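Local coordinates for 1,3,6,8-tetrahydroxynaphthalene synthase (Streptomyces coelicolor, PDB 1U0M) that catalyses the condensation of five malonyl-CoA units into a pentaketide and its Claisen and aldol cyclisation to 1,3,6,8-tetrahydroxynaphthalene, a melanin precursor, at the interface of chains A and B. Numbering follows the deposited sequence. Chains: chain A/B, putative polyketide synthase.

Contacts 1 and 2 belong to the same two-fold homodimer interface, their C-alpha centres about 22 Å apart, and they share no residue. They are linked through the sequence: the loop 117-121 that chain A brings to contact 2 runs straight into helix 122-129, the element that chain B brings to contact 1. By the two-fold, each subunit therefore uses one continuous stretch at both places. Each centre lies about 15 Å from the active-site cysteine A:Cys146, and contact 2 involves the segment just ahead of that cysteine, which suggests that dimer packing and the shape of the active site are coupled.

Contact 1: the interface of chains A and B. Residues chain A 222, 224-225, 227, 344; chain B 124, 127-128.
Helix 122-129 of chain B lies against chain A where strand 214-222 ends, meeting A:Leu222, the loop residues after it and A:Gly344, the last glycine of the GFGPG loop typical of chalcone synthase relatives. B:Asn128 is the centre of the patch. Its CG is anti to its own carbonyl carbon (chi1 -65°), which sends the carboxamide off the helix into the turn formed by A:Pro224, A:Lys225 and A:Glu227. As modelled, amide nitrogen ND2 of B:Asn128 lies 2.8 Å from the backbone N of A:Lys225, a pairing of two donors. The amide was probably built the wrong way round about CB-CG; with its oxygen in that place, the backbone N-H would have an acceptor. A:Glu227 reaches in from the opposite direction, its chain bent at chi2 (95°), and puts carboxylate oxygen OE2 over the face of the amide, the two flat groups 38° apart. The approach there is too short to be reliable, and OD1 of B:Asn128 at 3.0 Å from OE2 of A:Glu227 is, as built, a clash of two acceptors, so the placing of this carboxylate is doubtful. Within chain A, A:Lys225 NZ forms a weak, long salt bridge (3.4 Å) with OE2 of A:Glu227. Replacing A:Glu227 with an alanine would probably leave the amine of A:Lys225 without its acidic mate and open a gap beside B:Asn128. A:Leu222 crosses the asparagine at about a right angle, its CD1 3.7 Å from the atom built as OD1 of B:Asn128. One turn back on the helix, the methyl CB of B:Ala124 sits 3.9 Å from the carbonyl O of A:Gly344.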
loop_
_atom_site.group_PDB
_atom_site.type_symbol
_atom_site.label_atom_id
_atom_site.label_comp_id
_atom_site.label_asym_id
_atom_site.label_seq_id
_atom_site.Cartn_x
_atom_site.Cartn_y
_atom_site.Cartn_z
ATOM N N LEU A 222 8.209 -10.062 12.279
ATOM C CA LEU A 222 9.297 -9.299 11.681
ATOM C C LEU A 222 10.638 -9.718 12.267
ATOM O O LEU A 222 10.867 -9.583 13.464
ATOM C CB LEU A 222 9.076 -7.803 11.922
ATOM C CG LEU A 222 9.905 -6.758 11.163
ATOM C CD1 LEU A 222 11.371 -6.804 11.583
ATOM C CD2 LEU A 222 9.753 -7.003 9.665
ATOM N N PRO A 224 13.926 -9.196 13.536
ATOM C CA PRO A 224 14.675 -8.032 14.016
ATOM C C PRO A 224 15.926 -7.711 13.210
ATOM O O PRO A 224 16.648 -8.604 12.766
ATOM C CB PRO A 224 14.999 -8.403 15.457
ATOM C CG PRO A 224 13.787 -9.203 15.857
ATOM C CD PRO A 224 13.580 -10.095 14.652
ATOM N N LYS A 225 16.165 -6.415 13.041
ATOM C CA LYS A 225 17.308 -5.899 12.303
ATOM C C LYS A 225 17.647 -6.584 10.984
ATOM O O LYS A 225 18.749 -7.089 10.798
ATOM C CB LYS A 225 18.546 -5.859 13.208
ATOM C CG LYS A 225 18.632 -4.580 14.033
ATOM C CD LYS A 225 18.561 -3.350 13.117
ATOM C CE LYS A 225 18.390 -2.053 13.899
ATOM N NZ LYS A 225 18.004 -0.909 13.003
ATOM N N GLU A 227 15.854 -5.048 8.156
ATOM C CA GLU A 227 15.128 -4.072 7.339
ATOM C C GLU A 227 15.690 -3.901 5.936
ATOM O O GLU A 227 14.933 -3.889 4.967
ATOM C CB GLU A 227 15.094 -2.702 8.031
ATOM C CG GLU A 227 14.472 -2.723 9.405
ATOM C CD GLU A 227 15.501 -2.869 10.517
ATOM O OE1 GLU A 227 16.566 -3.499 10.293
ATOM O OE2 GLU A 227 15.228 -2.358 11.624
ATOM N N GLY A 344 11.365 -6.641 5.099
ATOM C CA GLY A 344 11.094 -6.503 6.520
ATOM C C GLY A 344 12.292 -6.792 7.416
ATOM O O GLY A 344 12.809 -5.882 8.069
ATOM N N ALA B 124 8.599 -1.292 9.103
ATOM C CA ALA B 124 9.582 -2.287 9.504
ATOM C C ALA B 124 10.612 -1.634 10.425
ATOM O O ALA B 124 10.893 -2.142 11.510
ATOM C CB ALA B 124 10.276 -2.870 8.280
ATOM N N ILE B 127 8.963 -0.681 13.861
ATOM C CA ILE B 127 8.852 -1.881 14.693
ATOM C C ILE B 127 10.115 -2.143 15.515
ATOM O O ILE B 127 10.023 -2.514 16.679
ATOM C CB ILE B 127 8.549 -3.146 13.838
ATOM C CG1 ILE B 127 7.164 -3.038 13.200
ATOM C CG2 ILE B 127 8.629 -4.400 14.704
ATOM C CD1 ILE B 127 6.043 -2.848 14.186
ATOM N N ASN B 128 11.279 -1.933 14.910
ATOM C CA ASN B 128 12.556 -2.153 15.575
ATOM C C ASN B 128 12.962 -1.049 16.543
ATOM O O ASN B 128 12.918 -1.233 17.762
ATOM C CB ASN B 128 13.677 -2.310 14.549
ATOM C CG ASN B 128 13.513 -3.528 13.692
ATOM O OD1 ASN B 128 12.681 -3.555 12.792
ATOM N ND2 ASN B 128 14.304 -4.554 13.969
#

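Contact 2: the interface of chains A and B. Residues chain A 117-119, 121, 142; chain B 117, 142-143.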
loop_
_atom_site.group_PDB
_atom_site.type_symbol
_atom_site.label_atom_id
_atom_site.label_comp_id
_atom_site.label_asym_id
_atom_site.label_seq_id
_atom_site.Cartn_x
_atom_site.Cartn_y
_atom_site.Cartn_z
ATOM N N PHE A 117 4.802 1.329 -10.327
ATOM C CA PHE A 117 4.097 2.228 -9.459
ATOM C C PHE A 117 3.124 3.137 -10.157
ATOM O O PHE A 117 3.467 3.828 -11.110
ATOM C CB PHE A 117 5.085 3.063 -8.651
ATOM C CG PHE A 117 4.431 3.918 -7.635
ATOM C CD1 PHE A 117 4.042 5.214 -7.946
ATOM C CD2 PHE A 117 4.141 3.408 -6.367
ATOM C CE1 PHE A 117 3.377 5.989 -7.011
ATOM C CE2 PHE A 117 3.472 4.182 -5.425
ATOM C CZ PHE A 117 3.092 5.466 -5.742
ATOM N N MET A 118 1.893 3.128 -9.675
ATOM C CA MET A 118 0.887 3.996 -10.235
ATOM C C MET A 118 -0.103 4.475 -9.174
ATOM O O MET A 118 -0.445 3.750 -8.232
ATOM C CB MET A 118 0.176 3.316 -11.423
ATOM C CG MET A 118 -0.213 1.853 -11.252
ATOM S SD MET A 118 -0.878 1.074 -12.799
ATOM C CE MET A 118 -2.327 2.134 -13.100
ATOM N N MET A 119 -0.505 5.735 -9.300
ATOM C CA MET A 119 -1.475 6.319 -8.398
ATOM C C MET A 119 -2.486 7.075 -9.248
ATOM O O MET A 119 -2.104 7.979 -9.995
ATOM C CB MET A 119 -0.828 7.293 -7.427
ATOM C CG MET A 119 -1.854 7.988 -6.580
ATOM S SD MET A 119 -1.152 9.111 -5.417
ATOM C CE MET A 119 -0.473 7.948 -4.349
ATOM N N SER A 121 -3.944 3.234 -7.932
ATOM C CA SER A 121 -3.510 1.905 -8.326
ATOM C C SER A 121 -4.557 1.419 -9.320
ATOM O O SER A 121 -5.517 2.141 -9.616
ATOM C CB SER A 121 -3.453 0.977 -7.126
ATOM O OG SER A 121 -4.741 0.773 -6.598
ATOM N N ALA A 142 1.935 -1.742 -2.216
ATOM C CA ALA A 142 3.074 -1.893 -3.110
ATOM C C ALA A 142 4.398 -2.104 -2.386
ATOM O O ALA A 142 5.394 -2.402 -3.019
ATOM C CB ALA A 142 3.183 -0.673 -4.020
ATOM N N PHE B 117 8.951 6.776 -1.952
ATOM C CA PHE B 117 8.754 5.349 -2.026
ATOM C C PHE B 117 9.890 4.520 -1.456
ATOM O O PHE B 117 11.059 4.734 -1.773
ATOM C CB PHE B 117 8.494 4.939 -3.477
ATOM C CG PHE B 117 8.106 3.507 -3.625
ATOM C CD1 PHE B 117 9.073 2.516 -3.762
ATOM C CD2 PHE B 117 6.772 3.135 -3.574
ATOM C CE1 PHE B 117 8.716 1.178 -3.845
ATOM C CE2 PHE B 117 6.403 1.789 -3.658
ATOM C CZ PHE B 117 7.373 0.813 -3.794
ATOM N N ALA B 142 0.596 3.395 -0.267
ATOM C CA ALA B 142 1.178 4.568 -0.908
ATOM C C ALA B 142 0.422 5.100 -2.112
ATOM O O ALA B 142 0.751 6.168 -2.611
ATOM C CB ALA B 142 2.614 4.250 -1.333
ATOM N N GLN B 143 -0.577 4.362 -2.575
ATOM C CA GLN B 143 -1.323 4.738 -3.774
ATOM C C GLN B 143 -2.728 5.327 -3.600
ATOM O O GLN B 143 -3.540 5.267 -4.531
ATOM C CB GLN B 143 -1.389 3.512 -4.694
ATOM C CG GLN B 143 -0.010 2.964 -5.039
ATOM C CD GLN B 143 -0.024 1.525 -5.536
ATOM O OE1 GLN B 143 -0.190 0.570 -4.760
ATOM N NE2 GLN B 143 0.160 1.364 -6.834
HETATM O O HOH W 1 -5.302 3.487 -5.660
#
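A:Phe117 and B:Phe117 meet edge to face at the apolar centre, their planes 69° apart and their CD2 atoms 3.8 Å from each other. In A:Phe117, CG lies anti to the backbone N (chi1 -174°), which carries the ring out of its loop towards chain B; its CE2 also packs at 3.7 Å against CG of B:Gln143. That glutamine slides past the ring in the opposite direction, its amide plane only moderately inclined to the ring. CB of A:Ala142 meets the rim of the B:Phe117 ring, 4.1 Å from its CE2.

Outward, the extended chain of B:Gln143 donates a hydrogen bond from its amide NE2 to the carbonyl O of A:Met118 (2.8 Å), moderately bent at the hydrogen. The donor comes in the carbonyl plane on a lone pair, though the oxygen stands 19° out of the glutamine's amide plane. CB of A:Ser121 packs beside this amide, while thioether methyl CE of A:Met119 lies against B:Ala142 and B:Gln143 too closely for its position to be relied on. At the rim one water bridges the chains, bound by the backbone N and hydroxyl OG of A:Ser121 and by the carbonyl O of B:Gln143.

In this family a methionine of this loop, here A:Met119, extends across the dimer towards the partner's active-site cavity. The site thus joins the subunits and probably steadies the segment leading to the partner's catalytic cysteine.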